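Local coordinates for uncharacterized protein lp_2664 (PDB 2PJQ) that is of unknown function but belongs to the HD-domain superfamily, whose members are mostly metal-dependent phosphohydrolases, so it may hydrolyse phosphate esters, at residues L130-A135 with F184-L189. Residues are numbered along the deposited sequence; the frame is centred on the assembly and turned at random.
Sequences LDAIGA and FKLAAL
With chi1 of Ile133 at 63°, CG1 lies between the backbone N and the carbonyl carbon, which leaves CG2 anti to that carbon and beside N; Leu186 sets CG anti to its own carbonyl carbon, chi1 -56°, and chi2 of -171° extends CD1 away from CA, toward the loop. Together these torsions bring one methyl of each residue into contact. Both CA-CB bonds already point toward the opposite segment, and the CA atoms are 7.9 Å apart, the nearest such pair. The touch itself is narrow: Ile133 CG2 lies 3.6 Å from Leu186 CD1 and 4.1 Å from Leu186 CB, so it rests against the end of the leucine and, less closely, against its CB, while the two side chains run obliquely to one another. Leu186 CD1 also reaches Ala132, at 4.3 Å from its CB and 4.3 Å from its carbonyl O, and thus spans two successive residues of the loop. No hydrogen bond joins the segments, and only 141 Å² is buried between them, both sides summed.

The contact ties the link between helices 119-130 and 134-148 to the short helix 186-189. Within 184-189, Lys185 O accepts from Ala188 N at 3.1 Å and from Leu189 N at 3.3 Å, backbone bonds of the turn in which Leu186 sits. Ile133 also meets Met206 of helix 204-219, and Leu186 lies on Arg129. Elsewhere in the loop, Asp131 bonds to Arg37 and to His34, a residue of a possible HD-type His/Asp cluster that holds no metal here. The side-chain contacts are apolar, methyl packing of buried Ile133 and Leu186 with Ala132 CB beside them; the contact therefore lacks directional bonds, whereas polar atoms of the loop are bound by Arg37, His34, Arg140 and Arg202.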
loop_
_atom_site.group_PDB
_atom_site.type_symbol
_atom_site.label_atom_id
_atom_site.label_comp_id
_atom_site.label_asym_id
_atom_site.label_seq_id
_atom_site.Cartn_x
_atom_site.Cartn_y
_atom_site.Cartn_z
ATOM N N LEU B 130 11.930 8.711 -10.171
ATOM C CA LEU B 130 12.251 7.387 -10.690
ATOM C C LEU B 130 11.946 6.277 -9.701
ATOM O O LEU B 130 11.799 5.130 -10.092
ATOM C CB LEU B 130 13.719 7.326 -11.102
ATOM C CG LEU B 130 13.938 7.651 -12.573
ATOM C CD1 LEU B 130 15.392 7.556 -12.875
ATOM C CD2 LEU B 130 13.159 6.665 -13.444
ATOM N N ASP B 131 11.852 6.639 -8.421
ATOM C CA ASP B 131 11.556 5.699 -7.349
ATOM C C ASP B 131 10.106 5.812 -6.900
ATOM O O ASP B 131 9.735 5.275 -5.861
ATOM C CB ASP B 131 12.454 5.964 -6.150
ATOM C CG ASP B 131 12.556 4.757 -5.232
ATOM O OD1 ASP B 131 13.069 3.703 -5.694
ATOM O OD2 ASP B 131 12.122 4.845 -4.058
ATOM N N ALA B 132 9.296 6.531 -7.667
ATOM C CA ALA B 132 7.892 6.696 -7.331
ATOM C C ALA B 132 7.022 6.169 -8.464
ATOM O O ALA B 132 5.886 6.600 -8.653
ATOM C CB ALA B 132 7.573 8.165 -7.054
ATOM N N ILE B 133 7.579 5.240 -9.224
ATOM C CA ILE B 133 6.870 4.643 -10.340
ATOM C C ILE B 133 7.389 3.235 -10.412
ATOM O O ILE B 133 8.259 2.860 -9.631
ATOM C CB ILE B 133 7.144 5.383 -11.684
ATOM C CG1 ILE B 133 8.630 5.290 -12.060
ATOM C CG2 ILE B 133 6.681 6.841 -11.573
ATOM C CD1 ILE B 133 8.997 6.025 -13.361
ATOM N N GLY B 134 6.884 2.451 -11.348
ATOM C CA GLY B 134 7.327 1.078 -11.411
ATOM C C GLY B 134 6.658 0.382 -10.239
ATOM O O GLY B 134 5.911 1.007 -9.490
ATOM N N ALA B 135 6.917 -0.912 -10.092
ATOM C CA ALA B 135 6.346 -1.719 -9.021
ATOM C C ALA B 135 6.601 -1.046 -7.676
ATOM O O ALA B 135 5.710 -0.993 -6.802
ATOM C CB ALA B 135 6.967 -3.098 -9.041
ATOM N N PHE B 184 1.571 8.769 -13.436
ATOM C CA PHE B 184 1.514 8.425 -14.860
ATOM C C PHE B 184 2.159 9.484 -15.756
ATOM O O PHE B 184 2.351 9.246 -16.947
ATOM C CB PHE B 184 0.060 8.220 -15.326
ATOM C CG PHE B 184 -0.522 6.849 -15.024
ATOM C CD1 PHE B 184 0.275 5.799 -14.565
ATOM C CD2 PHE B 184 -1.884 6.615 -15.213
ATOM C CE1 PHE B 184 -0.286 4.535 -14.294
ATOM C CE2 PHE B 184 -2.456 5.366 -14.946
ATOM C CZ PHE B 184 -1.657 4.322 -14.489
ATOM N N LYS B 185 2.494 10.645 -15.196
ATOM C CA LYS B 185 3.103 11.729 -15.987
ATOM C C LYS B 185 4.600 11.897 -15.760
ATOM O O LYS B 185 5.292 12.533 -16.550
ATOM C CB LYS B 185 2.437 13.070 -15.685
ATOM C CG LYS B 185 0.942 13.039 -15.745
ATOM C CD LYS B 185 0.377 14.277 -15.080
ATOM C CE LYS B 185 -1.136 14.195 -14.906
ATOM N NZ LYS B 185 -1.618 15.181 -13.865
ATOM N N LEU B 186 5.105 11.319 -14.684
ATOM C CA LEU B 186 6.513 11.456 -14.363
ATOM C C LEU B 186 7.511 11.116 -15.469
ATOM O O LEU B 186 8.407 11.906 -15.734
ATOM C CB LEU B 186 6.831 10.655 -13.095
ATOM C CG LEU B 186 5.976 11.035 -11.884
ATOM C CD1 LEU B 186 6.495 10.357 -10.638
ATOM C CD2 LEU B 186 5.998 12.542 -11.707
ATOM N N ALA B 187 7.357 9.968 -16.121
ATOM C CA ALA B 187 8.302 9.534 -17.165
ATOM C C ALA B 187 8.368 10.426 -18.406
ATOM O O ALA B 187 9.269 10.297 -19.246
ATOM C CB ALA B 187 7.992 8.086 -17.587
ATOM N N ALA B 188 7.401 11.317 -18.543
ATOM C CA ALA B 188 7.392 12.200 -19.687
ATOM C C ALA B 188 8.097 13.451 -19.225
ATOM O O ALA B 188 8.655 14.192 -20.031
ATOM C CB ALA B 188 5.957 12.511 -20.096
ATOM N N LEU B 189 8.078 13.660 -17.911
ATOM C CA LEU B 189 8.685 14.831 -17.302
ATOM C C LEU B 189 10.135 14.584 -16.913
ATOM O O LEU B 189 10.866 15.509 -16.567
ATOM C CB LEU B 189 7.863 15.272 -16.083
ATOM C CG LEU B 189 6.441 15.779 -16.383
ATOM C CD1 LEU B 189 5.717 16.248 -15.118
ATOM C CD2 LEU B 189 6.544 16.914 -17.356
#